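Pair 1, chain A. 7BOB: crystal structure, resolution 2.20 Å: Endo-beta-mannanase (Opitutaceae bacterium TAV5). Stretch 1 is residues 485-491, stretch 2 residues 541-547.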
# COMPACT_ATOMS: atom_id res chain seq x y z
N SER A 485 30.20 -4.85 -18.07
CA SER A 485 30.78 -3.98 -19.09
C SER A 485 31.54 -4.76 -20.16
O SER A 485 31.45 -4.44 -21.34
CB SER A 485 31.71 -2.93 -18.45
OG SER A 485 31.00 -2.06 -17.60
N ARG A 486 32.30 -5.79 -19.76
CA ARG A 486 32.99 -6.61 -20.76
C ARG A 486 32.01 -7.44 -21.58
O ARG A 486 32.32 -7.78 -22.72
CB ARG A 486 34.01 -7.53 -20.08
CG ARG A 486 35.03 -6.76 -19.26
CD ARG A 486 36.22 -7.60 -18.83
NE ARG A 486 35.85 -8.64 -17.86
CZ ARG A 486 36.14 -8.60 -16.56
NH1 ARG A 486 36.82 -7.56 -16.05
NH2 ARG A 486 35.76 -9.59 -15.77
N LEU A 487 30.84 -7.79 -21.02
CA LEU A 487 29.88 -8.57 -21.79
C LEU A 487 29.03 -7.69 -22.69
O LEU A 487 28.84 -8.00 -23.87
CB LEU A 487 28.98 -9.37 -20.85
CG LEU A 487 27.99 -10.31 -21.54
CD1 LEU A 487 28.68 -11.13 -22.63
CD2 LEU A 487 27.35 -11.22 -20.51
N VAL A 488 28.50 -6.59 -22.16
CA VAL A 488 27.73 -5.68 -23.00
C VAL A 488 28.65 -5.00 -24.02
O VAL A 488 28.26 -4.77 -25.17
CB VAL A 488 26.99 -4.65 -22.13
CG1 VAL A 488 26.53 -3.45 -22.98
CG2 VAL A 488 25.82 -5.31 -21.43
N GLY A 489 29.88 -4.69 -23.62
CA GLY A 489 30.81 -3.97 -24.47
C GLY A 489 30.81 -2.47 -24.30
O GLY A 489 31.09 -1.75 -25.26
N ALA A 490 30.52 -1.96 -23.10
CA ALA A 490 30.37 -0.54 -22.84
C ALA A 490 30.42 -0.32 -21.33
O ALA A 490 30.09 -1.22 -20.56
CB ALA A 490 29.05 -0.02 -23.42
N GLU A 491 30.87 0.86 -20.93
CA GLU A 491 30.92 1.30 -19.54
C GLU A 491 29.92 2.42 -19.32
O GLU A 491 29.56 3.15 -20.25
CB GLU A 491 32.32 1.81 -19.18
CG GLU A 491 33.31 0.74 -18.83
CD GLU A 491 34.74 1.20 -19.01
OE1 GLU A 491 34.97 2.42 -19.04
OE2 GLU A 491 35.63 0.33 -19.14
N VAL A 541 20.78 1.11 -28.71
CA VAL A 541 20.99 -0.32 -28.91
C VAL A 541 22.46 -0.56 -29.26
O VAL A 541 22.97 0.02 -30.23
CB VAL A 541 20.08 -0.92 -30.00
CG1 VAL A 541 20.33 -2.42 -30.11
CG2 VAL A 541 18.61 -0.66 -29.70
N LEU A 542 23.13 -1.39 -28.48
CA LEU A 542 24.50 -1.80 -28.73
C LEU A 542 24.55 -3.22 -29.28
O LEU A 542 23.64 -4.03 -29.05
CB LEU A 542 25.35 -1.72 -27.46
CG LEU A 542 25.24 -0.48 -26.59
CD1 LEU A 542 26.19 -0.60 -25.40
CD2 LEU A 542 25.56 0.78 -27.41
N ARG A 543 25.65 -3.53 -29.98
CA ARG A 543 25.91 -4.88 -30.50
C ARG A 543 27.38 -5.22 -30.30
O ARG A 543 28.26 -4.47 -30.74
CB ARG A 543 25.54 -5.00 -31.99
CG ARG A 543 25.58 -6.43 -32.52
CD ARG A 543 24.67 -6.64 -33.73
NE ARG A 543 23.28 -6.89 -33.34
CZ ARG A 543 22.24 -6.85 -34.17
NH1 ARG A 543 22.40 -6.56 -35.46
NH2 ARG A 543 21.02 -7.09 -33.69
N HIS A 544 27.65 -6.33 -29.62
CA HIS A 544 28.99 -6.67 -29.17
C HIS A 544 29.25 -8.13 -29.47
O HIS A 544 28.51 -9.00 -28.99
CB HIS A 544 29.15 -6.41 -27.67
CG HIS A 544 30.56 -6.54 -27.18
ND1 HIS A 544 30.86 -6.93 -25.89
CD2 HIS A 544 31.74 -6.31 -27.79
CE1 HIS A 544 32.18 -6.95 -25.74
NE2 HIS A 544 32.73 -6.58 -26.88
N ARG A 545 30.31 -8.40 -30.22
CA ARG A 545 30.68 -9.78 -30.50
C ARG A 545 31.72 -10.23 -29.48
O ARG A 545 32.65 -9.48 -29.16
CB ARG A 545 31.19 -9.90 -31.93
CG ARG A 545 30.05 -9.78 -32.95
CD ARG A 545 30.44 -10.41 -34.30
NE ARG A 545 31.10 -11.71 -34.19
CZ ARG A 545 30.41 -12.84 -34.06
NH1 ARG A 545 29.11 -12.83 -34.02
NH2 ARG A 545 31.00 -14.01 -33.96
N VAL A 546 31.52 -11.42 -28.92
CA VAL A 546 32.31 -11.92 -27.81
C VAL A 546 32.59 -13.39 -28.09
O VAL A 546 31.69 -14.24 -27.94
CB VAL A 546 31.61 -11.76 -26.44
CG1 VAL A 546 32.38 -12.47 -25.35
CG2 VAL A 546 31.47 -10.27 -26.08
N GLY A 547 33.81 -13.70 -28.50
CA GLY A 547 34.08 -15.02 -29.04
C GLY A 547 33.14 -15.28 -30.21
O GLY A 547 32.96 -14.44 -31.09

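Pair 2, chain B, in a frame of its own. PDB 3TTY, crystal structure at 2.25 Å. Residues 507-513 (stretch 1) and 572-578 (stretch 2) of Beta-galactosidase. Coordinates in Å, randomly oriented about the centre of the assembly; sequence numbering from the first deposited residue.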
# COMPACT_ATOMS: atom_id res chain seq x y z
N ARG B 507 9.37 -12.59 -38.06
CA ARG B 507 8.50 -11.98 -39.07
C ARG B 507 8.28 -12.89 -40.29
O ARG B 507 7.16 -13.02 -40.78
CB ARG B 507 9.03 -10.61 -39.51
CG ARG B 507 8.19 -9.92 -40.58
CD ARG B 507 8.69 -8.48 -40.81
NE ARG B 507 7.92 -7.75 -41.83
CZ ARG B 507 8.14 -6.47 -42.14
NH1 ARG B 507 9.09 -5.78 -41.50
NH2 ARG B 507 7.41 -5.87 -43.07
N ASN B 508 9.33 -13.55 -40.74
CA ASN B 508 9.21 -14.42 -41.89
C ASN B 508 8.35 -15.64 -41.61
O ASN B 508 7.49 -16.00 -42.41
CB ASN B 508 10.58 -14.88 -42.39
CG ASN B 508 11.36 -13.75 -43.02
OD1 ASN B 508 10.79 -12.87 -43.69
ND2 ASN B 508 12.68 -13.77 -42.82
N VAL B 509 8.60 -16.29 -40.48
CA VAL B 509 7.90 -17.52 -40.19
C VAL B 509 6.43 -17.25 -39.87
O VAL B 509 5.56 -18.06 -40.18
CB VAL B 509 8.57 -18.35 -39.08
CG1 VAL B 509 8.45 -17.65 -37.73
CG2 VAL B 509 7.96 -19.73 -39.04
N MET B 510 6.15 -16.09 -39.27
CA MET B 510 4.77 -15.75 -38.90
C MET B 510 4.00 -15.16 -40.08
O MET B 510 2.78 -15.26 -40.13
CB MET B 510 4.74 -14.81 -37.70
CG MET B 510 5.36 -15.38 -36.42
SD MET B 510 4.86 -17.08 -36.04
CE MET B 510 3.08 -16.88 -35.92
N GLY B 511 4.71 -14.54 -41.02
CA GLY B 511 4.11 -14.03 -42.25
C GLY B 511 3.24 -12.80 -42.04
O GLY B 511 2.35 -12.51 -42.84
N ILE B 512 3.50 -12.09 -40.95
CA ILE B 512 2.76 -10.85 -40.68
C ILE B 512 3.71 -9.80 -40.15
O ILE B 512 4.75 -10.13 -39.58
CB ILE B 512 1.65 -11.05 -39.62
CG1 ILE B 512 2.25 -11.45 -38.26
CG2 ILE B 512 0.62 -12.06 -40.08
CD1 ILE B 512 2.45 -10.30 -37.30
N TRP B 513 3.33 -8.54 -40.34
CA TRP B 513 4.05 -7.42 -39.78
C TRP B 513 3.13 -6.77 -38.78
O TRP B 513 2.06 -6.31 -39.13
CB TRP B 513 4.40 -6.39 -40.86
CG TRP B 513 4.81 -5.08 -40.29
CD1 TRP B 513 5.61 -4.87 -39.22
CD2 TRP B 513 4.42 -3.77 -40.76
NE1 TRP B 513 5.77 -3.52 -38.99
CE2 TRP B 513 5.04 -2.83 -39.92
CE3 TRP B 513 3.62 -3.32 -41.81
CZ2 TRP B 513 4.87 -1.46 -40.08
CZ3 TRP B 513 3.46 -1.97 -41.98
CH2 TRP B 513 4.08 -1.05 -41.12
N LEU B 572 -6.40 -13.11 -36.12
CA LEU B 572 -5.88 -14.48 -36.22
C LEU B 572 -5.38 -14.78 -37.63
O LEU B 572 -6.12 -14.62 -38.61
CB LEU B 572 -6.93 -15.51 -35.81
CG LEU B 572 -6.45 -16.96 -35.90
CD1 LEU B 572 -5.31 -17.22 -34.93
CD2 LEU B 572 -7.61 -17.95 -35.66
N THR B 573 -4.12 -15.20 -37.74
CA THR B 573 -3.54 -15.50 -39.04
C THR B 573 -2.92 -16.89 -39.06
O THR B 573 -2.51 -17.42 -38.02
CB THR B 573 -2.50 -14.44 -39.45
OG1 THR B 573 -1.34 -14.55 -38.62
CG2 THR B 573 -3.10 -13.02 -39.34
N ARG B 574 -2.87 -17.48 -40.25
CA ARG B 574 -2.21 -18.77 -40.48
C ARG B 574 -1.24 -18.65 -41.64
O ARG B 574 -1.65 -18.33 -42.77
CB ARG B 574 -3.25 -19.86 -40.79
CG ARG B 574 -2.66 -21.24 -41.09
CD ARG B 574 -3.72 -22.23 -41.52
NE ARG B 574 -3.22 -23.60 -41.61
CZ ARG B 574 -2.74 -24.16 -42.73
NH1 ARG B 574 -2.69 -23.45 -43.85
NH2 ARG B 574 -2.31 -25.41 -42.72
N ASN B 575 0.05 -18.89 -41.38
CA ASN B 575 1.06 -18.88 -42.43
C ASN B 575 1.57 -20.26 -42.77
O ASN B 575 2.07 -20.96 -41.90
CB ASN B 575 2.28 -18.02 -42.05
CG ASN B 575 3.15 -17.66 -43.27
OD1 ASN B 575 2.63 -17.28 -44.32
ND2 ASN B 575 4.45 -17.82 -43.15
N LYS B 576 1.48 -20.64 -44.04
CA LYS B 576 2.09 -21.90 -44.48
C LYS B 576 3.58 -21.69 -44.73
O LYS B 576 3.98 -20.77 -45.44
CB LYS B 576 1.42 -22.43 -45.75
CG LYS B 576 1.84 -23.86 -46.10
CD LYS B 576 1.30 -24.85 -45.08
CE LYS B 576 1.57 -26.29 -45.50
NZ LYS B 576 1.07 -27.29 -44.51
N PHE B 577 4.41 -22.57 -44.17
CA PHE B 577 5.84 -22.35 -44.16
C PHE B 577 6.50 -23.71 -44.26
O PHE B 577 6.58 -24.44 -43.28
CB PHE B 577 6.24 -21.61 -42.87
CG PHE B 577 7.66 -21.12 -42.84
CD1 PHE B 577 7.99 -19.87 -43.33
CD2 PHE B 577 8.67 -21.90 -42.29
CE1 PHE B 577 9.31 -19.41 -43.30
CE2 PHE B 577 9.99 -21.45 -42.25
CZ PHE B 577 10.30 -20.20 -42.76
N GLY B 578 6.97 -24.06 -45.46
CA GLY B 578 7.41 -25.41 -45.73
C GLY B 578 6.22 -26.33 -45.55
O GLY B 578 5.10 -25.99 -45.94
O HOH W 1 0.38 -16.31 -39.00

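In both pairs a helix gives way to a strand, with a glycine the first residue to leave helical phi/psi, and this corner packs against a second strand. The 14 central residues superpose with an RMSD of 0.5 Å. The buried surface is similar, 278 Å² in pair 1 and 299 Å² in pair 2.

The glycines A:Gly489 and B:Gly511 match. Each has positive phi. The helix end is tied by a backbone hydrogen bond in both: A:Gly489 N to A:Ser485 O is 2.8 Å, and B:Gly511 N to B:Arg507 O is 2.9 Å. A CB on either glycine would point toward the strand and clash. Its ideal position lies 2.6 Å from CG of A:His544 in pair 1 and 2.6 Å from CG of B:Asn575 in pair 2. The bare CA leaves room for the opposing side chain.

That side chain is the matched pair A:His544 and B:Asn575. Both point toward the helix end, both have chi1 t, and their side-chain centres fall 0.5 Å apart. Each donates to a carbonyl of the last helical turn. A:His544 ND1 donates to A:Leu487 O at 3.1 Å, with an angle of 170°. B:Asn575 ND2 donates to B:Val509 O at 3.2 Å, with an angle of 159°. The acceptors are also matched positions. An imidazole and an amide thus place a nitrogen donor for the same carbonyl. The imidazole also offers a face: A:Gly489 CA sits 3.6 Å from the centroid of the A:His544 ring in a CH-pi contact. Its edge reaches further along the helix end, with A:His544 CE1 3.1 Å from A:Arg486 O.

Two residues further along the strand, A:Val546 matches B:Phe577. Both point toward the helix. A:Val546 makes a light contact, its CG2 lying 4.1 Å from A:Leu487 O. The larger B:Phe577 lays a ring face against B:Val509. B:Val509 CG2 is 4.0 Å from the ring centroid, 11° off the normal, a CH-pi contact. B:Phe577 buries 54 Å² here, against 26 Å² for A:Val546.

At the other end, A:Leu542 matches B:Thr573, and both point toward stretch 1. Pair 1 fills this site with apolar atoms. A:Leu542 CD1 lies 3.8 Å from A:Val488 CG1 and 3.5 Å from A:Ala490 CB. Pair 2 has the shorter B:Thr573 and a water. The water donates to B:Met510 O at 2.9 Å and accepts from B:Thr573 OG1 at 2.5 Å. It links the strand to the helix end, where OG1 of B:Thr573 and O of B:Met510 are 4.4 Å apart. B:Ile512, which matches A:Ala490, is larger and brings its CG2 to 3.5 Å from B:Thr573 OG1.

The alternate strand residues A:Arg543 and A:Arg545, like B:Arg574 and B:Lys576, point away and make no contact across the pair.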